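Local coordinates for protein 2-dehydro-3-deoxy-d-gluconate/2-dehydro-3-deoxy-phosphogluconate aldolase (Picrophilus torridus, PDB 4UXD) that is an aldolase of the dihydrodipicolinate synthetase family, built as a parallel beta/alpha barrel and assembled from four subunits, at residues Lys26-Pro31 with Ile57-Leu62; Gly207-Leu212 with Gly223-Thr228; Pro93-Val98 with Ile118-Leu123; Ile49-Leu54 with Lys84-Asn89. One frame throughout, in Å; residues are numbered along the deposited sequence.

Contact 1 (Lys26-Pro31 with Ile57-Leu62)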
loop_
_atom_site.group_PDB
_atom_site.type_symbol
_atom_site.label_atom_id
_atom_site.label_comp_id
_atom_site.label_asym_id
_atom_site.label_seq_id
_atom_site.Cartn_x
_atom_site.Cartn_y
_atom_site.Cartn_z
ATOM N N LYS A 26 -8.795 -2.421 -33.028
ATOM C CA LYS A 26 -8.208 -1.104 -32.844
ATOM C C LYS A 26 -9.362 -0.107 -32.857
ATOM O O LYS A 26 -10.464 -0.449 -33.277
ATOM C CB LYS A 26 -7.129 -0.817 -33.917
ATOM C CG LYS A 26 -7.494 0.043 -35.138
ATOM C CD LYS A 26 -7.800 -0.769 -36.394
ATOM C CE LYS A 26 -6.697 -1.767 -36.746
ATOM N NZ LYS A 26 -5.323 -1.284 -36.428
ATOM N N GLY A 27 -9.125 1.107 -32.369
ATOM C CA GLY A 27 -10.177 2.111 -32.297
ATOM C C GLY A 27 -10.761 2.293 -30.902
ATOM O O GLY A 27 -10.109 2.000 -29.897
ATOM N N ILE A 28 -12.005 2.762 -30.855
ATOM C CA ILE A 28 -12.645 3.168 -29.617
ATOM C C ILE A 28 -13.686 2.172 -29.146
ATOM O O ILE A 28 -14.627 1.830 -29.860
ATOM C CB ILE A 28 -13.298 4.543 -29.774
ATOM C CG1 ILE A 28 -12.236 5.575 -30.181
ATOM C CG2 ILE A 28 -14.012 4.970 -28.473
ATOM C CD1 ILE A 28 -11.112 5.723 -29.190
ATOM N N VAL A 29 -13.479 1.713 -27.920
ATOM C CA VAL A 29 -14.309 0.713 -27.278
ATOM C C VAL A 29 -15.103 1.373 -26.168
ATOM O O VAL A 29 -14.495 1.975 -25.283
ATOM C CB VAL A 29 -13.443 -0.412 -26.676
ATOM C CG1 VAL A 29 -14.308 -1.463 -25.971
ATOM C CG2 VAL A 29 -12.574 -1.031 -27.734
ATOM N N CYS A 30 -16.438 1.273 -26.183
ATOM C CA CYS A 30 -17.210 1.764 -25.032
ATOM C C CYS A 30 -17.425 0.693 -23.962
ATOM O O CYS A 30 -18.128 -0.288 -24.191
ATOM C CB CYS A 30 -18.561 2.301 -25.450
ATOM S SG CYS A 30 -19.573 2.737 -24.003
ATOM N N PRO A 31 -16.826 0.883 -22.776
ATOM C CA PRO A 31 -17.205 -0.025 -21.693
ATOM C C PRO A 31 -18.567 0.410 -21.161
ATOM O O PRO A 31 -18.675 1.360 -20.371
ATOM C CB PRO A 31 -16.081 0.147 -20.675
ATOM C CG PRO A 31 -15.625 1.550 -20.852
ATOM C CD PRO A 31 -15.936 1.948 -22.305
ATOM N N ILE A 57 -22.227 8.387 -32.300
ATOM C CA ILE A 57 -20.866 8.935 -32.213
ATOM C C ILE A 57 -19.809 7.984 -32.763
ATOM O O ILE A 57 -18.624 8.242 -32.630
ATOM C CB ILE A 57 -20.479 9.284 -30.759
ATOM C CG1 ILE A 57 -20.437 8.017 -29.892
ATOM C CG2 ILE A 57 -21.452 10.330 -30.186
ATOM C CD1 ILE A 57 -20.049 8.255 -28.447
ATOM N N ASN A 58 -20.241 6.887 -33.374
ATOM C CA ASN A 58 -19.350 5.965 -34.083
ATOM C C ASN A 58 -18.190 5.366 -33.243
ATOM O O ASN A 58 -17.025 5.339 -33.681
ATOM C CB ASN A 58 -18.782 6.668 -35.316
ATOM C CG ASN A 58 -18.131 5.704 -36.290
ATOM O OD1 ASN A 58 -18.593 4.574 -36.467
ATOM N ND2 ASN A 58 -17.028 6.135 -36.902
ATOM N N VAL A 59 -18.499 4.869 -32.049
ATOM C CA VAL A 59 -17.545 4.016 -31.363
ATOM C C VAL A 59 -17.443 2.768 -32.236
ATOM O O VAL A 59 -18.350 2.495 -33.025
ATOM C CB VAL A 59 -17.967 3.662 -29.899
ATOM C CG1 VAL A 59 -18.283 4.925 -29.093
ATOM C CG2 VAL A 59 -19.153 2.696 -29.865
ATOM N N ASP A 60 -16.356 2.015 -32.102
ATOM C CA ASP A 60 -16.129 0.837 -32.937
ATOM C C ASP A 60 -16.560 -0.466 -32.272
ATOM O O ASP A 60 -16.933 -1.411 -32.948
ATOM C CB ASP A 60 -14.647 0.747 -33.306
ATOM C CG ASP A 60 -14.117 2.041 -33.858
ATOM O OD1 ASP A 60 -14.288 2.276 -35.069
ATOM O OD2 ASP A 60 -13.543 2.831 -33.082
ATOM N N TYR A 61 -16.471 -0.526 -30.947
ATOM C CA TYR A 61 -16.834 -1.730 -30.218
ATOM C C TYR A 61 -17.722 -1.407 -29.030
ATOM O O TYR A 61 -17.559 -0.377 -28.372
ATOM C CB TYR A 61 -15.594 -2.479 -29.734
ATOM C CG TYR A 61 -14.649 -2.862 -30.834
ATOM C CD1 TYR A 61 -13.657 -1.991 -31.252
ATOM C CD2 TYR A 61 -14.731 -4.097 -31.451
ATOM C CE1 TYR A 61 -12.783 -2.340 -32.256
ATOM C CE2 TYR A 61 -13.855 -4.454 -32.457
ATOM C CZ TYR A 61 -12.888 -3.569 -32.856
ATOM O OH TYR A 61 -12.013 -3.903 -33.864
ATOM N N LEU A 62 -18.682 -2.300 -28.798
ATOM C CA LEU A 62 -19.471 -2.302 -27.588
ATOM C C LEU A 62 -18.885 -3.354 -26.674
ATOM O O LEU A 62 -18.644 -4.506 -27.092
ATOM C CB LEU A 62 -20.943 -2.613 -27.860
ATOM C CG LEU A 62 -21.647 -1.840 -28.970
ATOM C CD1 LEU A 62 -23.158 -2.051 -28.853
ATOM C CD2 LEU A 62 -21.274 -0.370 -28.942
#
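Val29 and Tyr61 lie side by side on one face of the barrel sheet, with Val29 CG2 approaching Tyr61 CD1 at 3.8 Å. Tyr61 holds CG beside its own backbone N (chi1 -57°), which swings the ring back along the strand toward Lys26. Its CB lies against both methyls of Val29. On the opposite face, Cys30 points toward helix 44-56, where Leu54 covers both it and Val59; nearby, Ile28 CG2 comes within 4.3 Å of Val59 CG1. Branched and small apolar residues suit this layer between strand and helix.

Between the two faces runs a short parallel ladder, the closure of the beta-alpha-beta unit formed by strand 27-31, helix 44-56 and strand 61-63. Cys30 N donates to Tyr61 O at 3.0 Å, while Ile28 O receives two N-H groups, from Asp60 N at 2.8 Å and from Tyr61 N at 3.2 Å. Farther out, Lys26 O sits at the edge of the tyrosine ring, in its plane, 3.2 Å from Tyr61 CE1. Gly27 has a positive phi of 102°, and its bare CA lets Asp60 OD2 come in close. Asp60 OD2 takes the N-H of Ile28 N at 2.7 Å in a nearly straight bond (173°), on its anti side. A carboxylate thus does the work of a strand carbonyl, so that both backbone polar groups of Ile28 are tied to residues 60-61 and the start of strand 27-31 is fixed in register.

Contact 2 (Gly207-Leu212 with Gly223-Thr228). With GOL (glycerol), chain F; IPA (isopropyl alcohol), chain G.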
loop_
_atom_site.group_PDB
_atom_site.type_symbol
_atom_site.label_atom_id
_atom_site.label_comp_id
_atom_site.label_asym_id
_atom_site.label_seq_id
_atom_site.Cartn_x
_atom_site.Cartn_y
_atom_site.Cartn_z
ATOM N N GLY A 207 -7.034 1.945 -21.097
ATOM C CA GLY A 207 -8.318 1.897 -20.430
ATOM C C GLY A 207 -8.701 3.182 -19.747
ATOM O O GLY A 207 -9.809 3.304 -19.232
ATOM N N GLN A 208 -7.781 4.139 -19.717
ATOM C CA GLN A 208 -8.041 5.411 -19.041
ATOM C C GLN A 208 -8.104 6.532 -20.060
ATOM O O GLN A 208 -7.134 6.793 -20.764
ATOM C CB GLN A 208 -6.973 5.717 -17.989
ATOM C CG GLN A 208 -6.894 4.717 -16.846
ATOM C CD GLN A 208 -8.154 4.658 -15.993
ATOM O OE1 GLN A 208 -9.095 5.430 -16.183
ATOM N NE2 GLN A 208 -8.177 3.724 -15.049
ATOM N N ASP A 209 -9.262 7.186 -20.114
ATOM C CA ASP A 209 -9.579 8.174 -21.139
ATOM C C ASP A 209 -8.580 9.328 -21.208
ATOM O O ASP A 209 -8.259 9.818 -22.291
ATOM C CB ASP A 209 -10.978 8.741 -20.893
ATOM C CG ASP A 209 -12.030 7.657 -20.699
ATOM O OD1 ASP A 209 -11.704 6.564 -20.184
ATOM O OD2 ASP A 209 -13.194 7.910 -21.066
ATOM N N ASP A 210 -8.089 9.779 -20.064
ATOM C CA ASP A 210 -7.176 10.917 -20.088
ATOM C C ASP A 210 -5.789 10.540 -20.616
ATOM O O ASP A 210 -5.001 11.412 -20.979
ATOM C CB ASP A 210 -7.071 11.563 -18.702
ATOM C CG ASP A 210 -6.907 10.562 -17.589
ATOM O OD1 ASP A 210 -7.302 9.384 -17.752
ATOM O OD2 ASP A 210 -6.387 10.984 -16.530
ATOM N N LEU A 211 -5.509 9.243 -20.700
ATOM C CA LEU A 211 -4.205 8.765 -21.117
ATOM C C LEU A 211 -4.160 8.337 -22.589
ATOM O O LEU A 211 -3.098 7.936 -23.103
ATOM C CB LEU A 211 -3.773 7.598 -20.235
ATOM C CG LEU A 211 -3.667 7.827 -18.728
ATOM C CD1 LEU A 211 -2.876 6.673 -18.131
ATOM C CD2 LEU A 211 -3.025 9.145 -18.359
ATOM N N LEU A 212 -5.294 8.442 -23.269
ATOM C CA LEU A 212 -5.411 7.977 -24.649
ATOM C C LEU A 212 -4.383 8.621 -25.581
ATOM O O LEU A 212 -3.756 7.937 -26.388
ATOM C CB LEU A 212 -6.825 8.246 -25.182
ATOM C CG LEU A 212 -7.116 7.738 -26.598
ATOM C CD1 LEU A 212 -6.787 6.238 -26.754
ATOM C CD2 LEU A 212 -8.575 7.993 -26.954
ATOM N N GLY A 223 -8.383 2.936 -27.389
ATOM C CA GLY A 223 -8.809 3.026 -26.007
ATOM C C GLY A 223 -10.114 2.326 -25.682
ATOM O O GLY A 223 -10.974 2.149 -26.541
ATOM N N VAL A 224 -10.236 1.922 -24.421
ATOM C CA VAL A 224 -11.512 1.542 -23.821
ATOM C C VAL A 224 -11.889 2.636 -22.833
ATOM O O VAL A 224 -11.268 2.741 -21.764
ATOM C CB VAL A 224 -11.443 0.183 -23.081
ATOM C CG1 VAL A 224 -12.842 -0.281 -22.672
ATOM C CG2 VAL A 224 -10.782 -0.859 -23.941
ATOM N N CYS A 225 -12.896 3.438 -23.188
ATOM C CA CYS A 225 -13.123 4.713 -22.524
ATOM C C CYS A 225 -14.559 4.937 -22.075
ATOM O O CYS A 225 -15.428 5.211 -22.887
ATOM C CB CYS A 225 -12.701 5.837 -23.467
ATOM S SG CYS A 225 -11.011 5.682 -24.068
ATOM N N GLY A 226 -14.790 4.871 -20.770
ATOM C CA GLY A 226 -16.129 4.978 -20.218
ATOM C C GLY A 226 -16.877 6.271 -20.526
ATOM O O GLY A 226 -18.105 6.291 -20.548
ATOM N N THR A 227 -16.154 7.360 -20.749
ATOM C CA THR A 227 -16.808 8.625 -21.033
ATOM C C THR A 227 -17.592 8.602 -22.353
ATOM O O THR A 227 -18.409 9.490 -22.597
ATOM C CB THR A 227 -15.797 9.773 -21.092
ATOM O OG1 THR A 227 -14.882 9.565 -22.184
ATOM C CG2 THR A 227 -15.054 9.876 -19.768
ATOM N N THR A 228 -17.361 7.598 -23.193
ATOM C CA THR A 228 -18.098 7.494 -24.448
ATOM C C THR A 228 -19.577 7.142 -24.216
ATOM O O THR A 228 -20.375 7.201 -25.138
ATOM C CB THR A 228 -17.475 6.453 -25.403
ATOM O OG1 THR A 228 -17.508 5.150 -24.802
ATOM C CG2 THR A 228 -16.046 6.829 -25.722
HETATM C C1 GOL F . -12.851 5.504 -17.319
HETATM O O1 GOL F . -13.841 6.108 -18.120
HETATM C C2 GOL F . -13.268 4.097 -16.909
HETATM O O2 GOL F . -12.233 3.517 -16.135
HETATM C C3 GOL F . -13.591 3.235 -18.132
HETATM O O3 GOL F . -12.683 3.446 -19.193
HETATM C C1 IPA G . -12.162 2.777 -11.901
HETATM C C2 IPA G . -11.040 2.628 -12.914
HETATM C C3 IPA G . -9.682 2.507 -12.225
HETATM O O2 IPA G . -11.071 3.783 -13.716
#
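Asp209 and Thr227 reach toward each other from opposite directions where the chain leaves two neighbouring strands of the beta/alpha barrel, 203-206 and 222-224, at their C-terminal ends. Barrels of this kind carry their pockets at that end. Asp209 turns CG beside its backbone N (chi1 -50°), and OD2 then takes two bonds from one residue: Thr227 N at 3.0 Å on its syn lone pair and Thr227 OG1 at 2.6 Å on its anti lone pair. Thr227 can supply both because its hydroxyl sits between backbone N and carbonyl carbon (chi1 64°), on the same side as the amide. A short acidic residue facing a threonine at the start of a 3-10 turn is well suited to such a grip.

The other oxygen, Asp209 OD1, accepts from O1 of a bound glycerol at 3.0 Å. Gly207 O and Val224 O, both acceptors, stand 3.0 Å apart and cannot bond each other; glycerol O3 lies close to both and donates to Gly207 O at 2.9 Å. Tyr272 OH binds the same molecule. Gln208 bends at its second torsion, and NE2 bonds both Ser184 O and O2 of an isopropyl alcohol. Deeper in, Leu212 lays CD1 against Gly223 N at 3.7 Å, where a glycine leaves room for it. Thr228 OG1 donates to Cys225 O at 2.8 Å, nearly along the C=O axis.

Contact 3 (Pro93-Val98 with Ile118-Leu123)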
loop_
_atom_site.group_PDB
_atom_site.type_symbol
_atom_site.label_atom_id
_atom_site.label_comp_id
_atom_site.label_asym_id
_atom_site.label_seq_id
_atom_site.Cartn_x
_atom_site.Cartn_y
_atom_site.Cartn_z
ATOM N N PRO A 93 -19.590 -4.675 -33.660
ATOM C CA PRO A 93 -18.878 -5.817 -33.083
ATOM C C PRO A 93 -18.771 -5.692 -31.548
ATOM O O PRO A 93 -18.483 -4.618 -31.011
ATOM C CB PRO A 93 -17.508 -5.752 -33.761
ATOM C CG PRO A 93 -17.340 -4.328 -34.165
ATOM C CD PRO A 93 -18.723 -3.846 -34.515
ATOM N N ILE A 94 -19.014 -6.800 -30.859
ATOM C CA ILE A 94 -19.138 -6.816 -29.407
ATOM C C ILE A 94 -17.962 -7.548 -28.779
ATOM O O ILE A 94 -17.515 -8.582 -29.292
ATOM C CB ILE A 94 -20.478 -7.487 -28.968
ATOM C CG1 ILE A 94 -21.658 -6.639 -29.427
ATOM C CG2 ILE A 94 -20.555 -7.660 -27.448
ATOM C CD1 ILE A 94 -22.999 -7.290 -29.272
ATOM N N MET A 95 -17.451 -6.975 -27.690
ATOM C CA MET A 95 -16.533 -7.662 -26.780
ATOM C C MET A 95 -17.269 -7.931 -25.482
ATOM O O MET A 95 -17.555 -7.005 -24.736
ATOM C CB MET A 95 -15.297 -6.822 -26.478
ATOM C CG MET A 95 -14.626 -6.195 -27.665
ATOM S SD MET A 95 -13.267 -5.154 -27.096
ATOM C CE MET A 95 -12.398 -4.847 -28.638
ATOM N N ALA A 96 -17.582 -9.183 -25.201
ATOM C CA ALA A 96 -18.378 -9.498 -24.021
ATOM C C ALA A 96 -17.512 -9.598 -22.770
ATOM O O ALA A 96 -16.539 -10.352 -22.730
ATOM C CB ALA A 96 -19.144 -10.795 -24.232
ATOM N N GLY A 97 -17.870 -8.841 -21.744
ATOM C CA GLY A 97 -17.251 -9.031 -20.456
ATOM C C GLY A 97 -17.717 -10.366 -19.940
ATOM O O GLY A 97 -18.891 -10.525 -19.673
ATOM N N VAL A 98 -16.807 -11.326 -19.817
ATOM C CA VAL A 98 -17.148 -12.661 -19.321
ATOM C C VAL A 98 -16.491 -12.921 -17.950
ATOM O O VAL A 98 -16.263 -14.075 -17.543
ATOM C CB VAL A 98 -16.734 -13.745 -20.355
ATOM C CG1 VAL A 98 -17.547 -13.569 -21.641
ATOM C CG2 VAL A 98 -15.246 -13.681 -20.679
ATOM N N ILE A 118 -21.166 -13.213 -30.631
ATOM C CA ILE A 118 -20.392 -12.095 -30.110
ATOM C C ILE A 118 -18.964 -12.350 -30.536
ATOM O O ILE A 118 -18.441 -13.433 -30.354
ATOM C CB ILE A 118 -20.537 -11.938 -28.568
ATOM C CG1 ILE A 118 -21.841 -11.197 -28.232
ATOM C CG2 ILE A 118 -19.379 -11.167 -27.969
ATOM C CD1 ILE A 118 -22.356 -11.439 -26.834
ATOM N N GLU A 119 -18.351 -11.344 -31.134
ATOM C CA GLU A 119 -17.034 -11.476 -31.732
ATOM C C GLU A 119 -15.918 -11.821 -30.750
ATOM O O GLU A 119 -15.031 -12.620 -31.069
ATOM C CB GLU A 119 -16.662 -10.174 -32.453
ATOM C CG GLU A 119 -17.345 -9.968 -33.790
ATOM C CD GLU A 119 -18.667 -9.246 -33.689
ATOM O OE1 GLU A 119 -19.284 -9.224 -32.602
ATOM O OE2 GLU A 119 -19.096 -8.691 -34.719
ATOM N N ALA A 120 -15.938 -11.207 -29.570
ATOM C CA ALA A 120 -14.799 -11.318 -28.658
ATOM C C ALA A 120 -15.235 -11.407 -27.211
ATOM O O ALA A 120 -16.302 -10.915 -26.839
ATOM C CB ALA A 120 -13.852 -10.133 -28.845
ATOM N N ALA A 121 -14.405 -12.060 -26.407
ATOM C CA ALA A 121 -14.588 -12.091 -24.969
ATOM C C ALA A 121 -13.550 -11.170 -24.361
ATOM O O ALA A 121 -12.523 -10.893 -24.992
ATOM C CB ALA A 121 -14.452 -13.488 -24.424
ATOM N N VAL A 122 -13.854 -10.679 -23.161
ATOM C CA VAL A 122 -12.924 -9.913 -22.350
ATOM C C VAL A 122 -12.899 -10.459 -20.934
ATOM O O VAL A 122 -13.926 -10.493 -20.253
ATOM C CB VAL A 122 -13.294 -8.435 -22.273
ATOM C CG1 VAL A 122 -12.156 -7.636 -21.589
ATOM C CG2 VAL A 122 -13.614 -7.894 -23.645
ATOM N N LEU A 123 -11.709 -10.833 -20.478
ATOM C CA LEU A 123 -11.545 -11.495 -19.193
ATOM C C LEU A 123 -10.402 -10.884 -18.371
ATOM O O LEU A 123 -9.275 -10.788 -18.851
ATOM C CB LEU A 123 -11.293 -12.987 -19.414
ATOM C CG LEU A 123 -11.062 -13.815 -18.153
ATOM C CD1 LEU A 123 -12.296 -13.766 -17.281
ATOM C CD2 LEU A 123 -10.706 -15.258 -18.503
#
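Glu119 sets CG beside its backbone N and then bends sharply at chi2 (90°), folding the carboxylate back over Pro93 and up to the amide of Ile94. Ile94 N donates to Glu119 OE1 at 3.0 Å, reaching the oxygen from above the carboxylate, 61° out of its plane. The pair joins the N-terminal ends of the two strands of a beta-alpha-beta crossover of the barrel: strand 95-97, helix 103-115 and strand 120-123. Glu119 OE1 also forms a salt bridge with Arg87, so the charge is probably balanced where the strands begin.

Ile94 and Ile118 both direct CG2 away from the backbone N, and the two side chains pass at a slant, with Ile94 CG2 3.7 Å from Ile118 CG2. Ile118 CG2 also reaches Ala96 CB at 3.8 Å, under Leu83 of helix 76-88; alanine keeps the layer thin enough for the isoleucine to lie across it. The other face carries Met95, Ala120 and Val122, with Met95 CB only 3.5 Å from Val122 CG2. There Met95 passes the small side chain of Ala120 with CG alone, and its extended end leads away; the residue also packs on Tyr25 and Leu152.

The backbones run parallel with a 35° twist between their short axes. Ile94 O accepts from Ala120 N, Ala96 N donates to Ala120 O at 2.7 Å, and Ala96 O accepts from Val122 N at 2.7 Å. At the far end, Val98 N reaches Val122 O at 3.0 Å, and Val98 CG2 closes on Ala121 CB at 3.8 Å.

Contact 4 (Ile49-Leu54 with Lys84-Asn89)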
loop_
_atom_site.group_PDB
_atom_site.type_symbol
_atom_site.label_atom_id
_atom_site.label_comp_id
_atom_site.label_asym_id
_atom_site.label_seq_id
_atom_site.Cartn_x
_atom_site.Cartn_y
_atom_site.Cartn_z
ATOM N N ILE A 49 -31.484 3.177 -25.742
ATOM C CA ILE A 49 -31.183 4.588 -25.884
ATOM C C ILE A 49 -29.682 4.772 -25.949
ATOM O O ILE A 49 -29.187 5.583 -26.723
ATOM C CB ILE A 49 -31.786 5.392 -24.726
ATOM C CG1 ILE A 49 -33.299 5.509 -24.951
ATOM C CG2 ILE A 49 -31.152 6.775 -24.620
ATOM C CD1 ILE A 49 -34.111 5.841 -23.712
ATOM N N LEU A 50 -28.976 3.968 -25.156
ATOM C CA LEU A 50 -27.524 4.018 -25.053
ATOM C C LEU A 50 -26.834 3.461 -26.294
ATOM O O LEU A 50 -25.888 4.066 -26.824
ATOM C CB LEU A 50 -27.064 3.241 -23.814
ATOM C CG LEU A 50 -25.545 3.055 -23.674
ATOM C CD1 LEU A 50 -24.842 4.401 -23.697
ATOM C CD2 LEU A 50 -25.199 2.286 -22.404
ATOM N N ILE A 51 -27.284 2.289 -26.724
ATOM C CA ILE A 51 -26.787 1.667 -27.945
ATOM C C ILE A 51 -26.932 2.604 -29.140
ATOM O O ILE A 51 -26.080 2.630 -30.019
ATOM C CB ILE A 51 -27.538 0.354 -28.242
ATOM C CG1 ILE A 51 -27.143 -0.715 -27.230
ATOM C CG2 ILE A 51 -27.235 -0.157 -29.647
ATOM C CD1 ILE A 51 -28.108 -1.851 -27.141
ATOM N N LYS A 52 -28.020 3.366 -29.182
ATOM C CA LYS A 52 -28.271 4.241 -30.321
ATOM C C LYS A 52 -27.425 5.510 -30.221
ATOM O O LYS A 52 -27.062 6.102 -31.245
ATOM C CB LYS A 52 -29.760 4.585 -30.425
ATOM C CG LYS A 52 -30.659 3.397 -30.802
ATOM C CD LYS A 52 -30.212 2.700 -32.083
ATOM C CE LYS A 52 -31.359 1.926 -32.742
ATOM N NZ LYS A 52 -31.877 0.779 -31.938
ATOM N N TYR A 53 -27.104 5.923 -28.994
ATOM C CA TYR A 53 -26.120 6.989 -28.790
ATOM C C TYR A 53 -24.707 6.565 -29.191
ATOM O O TYR A 53 -23.947 7.350 -29.759
ATOM C CB TYR A 53 -26.091 7.436 -27.340
ATOM C CG TYR A 53 -25.005 8.452 -27.083
ATOM C CD1 TYR A 53 -25.196 9.789 -27.414
ATOM C CD2 TYR A 53 -23.781 8.078 -26.520
ATOM C CE1 TYR A 53 -24.221 10.728 -27.190
ATOM C CE2 TYR A 53 -22.789 9.020 -26.286
ATOM C CZ TYR A 53 -23.012 10.349 -26.628
ATOM O OH TYR A 53 -22.029 11.302 -26.410
ATOM N N LEU A 54 -24.351 5.326 -28.881
ATOM C CA LEU A 54 -23.017 4.838 -29.172
ATOM C C LEU A 54 -22.816 4.735 -30.665
ATOM O O LEU A 54 -21.749 5.087 -31.181
ATOM C CB LEU A 54 -22.776 3.483 -28.494
ATOM C CG LEU A 54 -22.500 3.615 -27.000
ATOM C CD1 LEU A 54 -22.643 2.296 -26.266
ATOM C CD2 LEU A 54 -21.100 4.191 -26.789
ATOM N N LYS A 84 -27.342 -10.820 -24.598
ATOM C CA LYS A 84 -28.266 -11.134 -25.666
ATOM C C LYS A 84 -28.920 -9.857 -26.202
ATOM O O LYS A 84 -28.975 -9.637 -27.408
ATOM C CB LYS A 84 -29.330 -12.120 -25.181
ATOM C CG LYS A 84 -29.810 -13.092 -26.256
ATOM C CD LYS A 84 -30.838 -14.064 -25.720
ATOM C CE LYS A 84 -32.181 -13.375 -25.493
ATOM N NZ LYS A 84 -33.263 -14.322 -25.092
ATOM N N PHE A 85 -29.397 -9.007 -25.307
ATOM C CA PHE A 85 -30.089 -7.806 -25.732
ATOM C C PHE A 85 -29.167 -6.979 -26.600
ATOM O O PHE A 85 -29.509 -6.621 -27.726
ATOM C CB PHE A 85 -30.570 -6.992 -24.533
ATOM C CG PHE A 85 -31.311 -5.732 -24.909
ATOM C CD1 PHE A 85 -32.657 -5.776 -25.261
ATOM C CD2 PHE A 85 -30.672 -4.500 -24.892
ATOM C CE1 PHE A 85 -33.350 -4.608 -25.602
ATOM C CE2 PHE A 85 -31.364 -3.329 -25.225
ATOM C CZ PHE A 85 -32.702 -3.395 -25.587
ATOM N N VAL A 86 -27.973 -6.721 -26.087
ATOM C CA VAL A 86 -27.010 -5.891 -26.786
ATOM C C VAL A 86 -26.653 -6.494 -28.141
ATOM O O VAL A 86 -26.544 -5.770 -29.129
ATOM C CB VAL A 86 -25.751 -5.702 -25.926
ATOM C CG1 VAL A 86 -24.651 -5.000 -26.701
ATOM C CG2 VAL A 86 -26.122 -4.931 -24.664
ATOM N N ARG A 87 -26.475 -7.813 -28.182
ATOM C CA ARG A 87 -26.156 -8.493 -29.433
ATOM C C ARG A 87 -27.320 -8.406 -30.402
ATOM O O ARG A 87 -27.114 -8.413 -31.608
ATOM C CB ARG A 87 -25.781 -9.967 -29.193
ATOM C CG ARG A 87 -25.738 -10.859 -30.457
ATOM C CD ARG A 87 -24.558 -10.589 -31.414
ATOM N NE ARG A 87 -24.493 -9.216 -31.920
ATOM C CZ ARG A 87 -23.416 -8.672 -32.480
ATOM N NH1 ARG A 87 -22.299 -9.376 -32.634
ATOM N NH2 ARG A 87 -23.446 -7.413 -32.881
ATOM N N GLU A 88 -28.537 -8.313 -29.871
ATOM C CA GLU A 88 -29.725 -8.343 -30.708
ATOM C C GLU A 88 -30.220 -6.963 -31.124
ATOM O O GLU A 88 -31.160 -6.853 -31.919
ATOM C CB GLU A 88 -30.852 -9.075 -29.990
ATOM C CG GLU A 88 -30.785 -10.573 -30.115
ATOM C CD GLU A 88 -31.906 -11.253 -29.362
ATOM O OE1 GLU A 88 -32.736 -10.536 -28.753
ATOM O OE2 GLU A 88 -31.953 -12.499 -29.381
ATOM N N ASN A 89 -29.597 -5.913 -30.606
ATOM C CA ASN A 89 -30.068 -4.568 -30.904
ATOM C C ASN A 89 -28.975 -3.667 -31.427
ATOM O O ASN A 89 -29.101 -2.445 -31.437
ATOM C CB ASN A 89 -30.724 -3.983 -29.669
ATOM C CG ASN A 89 -32.061 -4.640 -29.381
ATOM O OD1 ASN A 89 -33.060 -4.333 -30.022
ATOM N ND2 ASN A 89 -32.075 -5.574 -28.440
#
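The Phe85 ring meets Ile51 obliquely, CD1 of the isoleucine lying 4.1 Å from Phe85 CE2. On one ring face stands Asn89 ND2, 3.2 Å above the plane and offset toward the rim. Tyr44 brings a second aromatic ring, its plane at about 60° to that of Phe85. The amide is held in place by its own segment: Asn89 ND2 donates to Phe85 O at 2.9 Å, tilted 34° from the carbonyl plane. A short amide side chain thus reaches back to a carbonyl near the C-terminal end of helix 76-88 and still keeps its nitrogen over the ring.

Ile51 belongs to helix 44-56, which together with helix 76-88 forms part of the outer helical layer of the beta/alpha barrel. With CG1 beside its backbone N (chi1 -71°), the branched isoleucine spreads two arms. Ile51 CD1 goes to the aromatic ring and to Val86 CG2, 4.4 Å away, while Ile51 CG2 rests 3.5 Å from Asn89 O. No hydrogen bond joins the two segments. On the exposed side, Lys52 brings NZ near Asn89 O without bonding it; NZ is hydrogen-bonded to Asn48 OD1 of its own helix.

Contacts 1, 2 and 3 all reach the same parallel barrel sheet, and contact 4 lies in the helical layer outside it. Along the chain, contacts 1 and 4 interleave, contact 3 follows and contact 2 comes last. Strand 27-31 of contact 1 is bonded to strand 222-224 of contact 2, about 10 Å between centres, so the first and last strands meet. Strand 61-63, through Leu62, is hydrogen-bonded to Pro93 and Met95 of contact 3, about 13 Å between centres. The ring of strands thus closes at the seam between 61-63 and 95-97, with helices 44-56 and 76-88 packed outside it; contact 4 lies about 13 and 14 Å, between centres, from contacts 1 and 3.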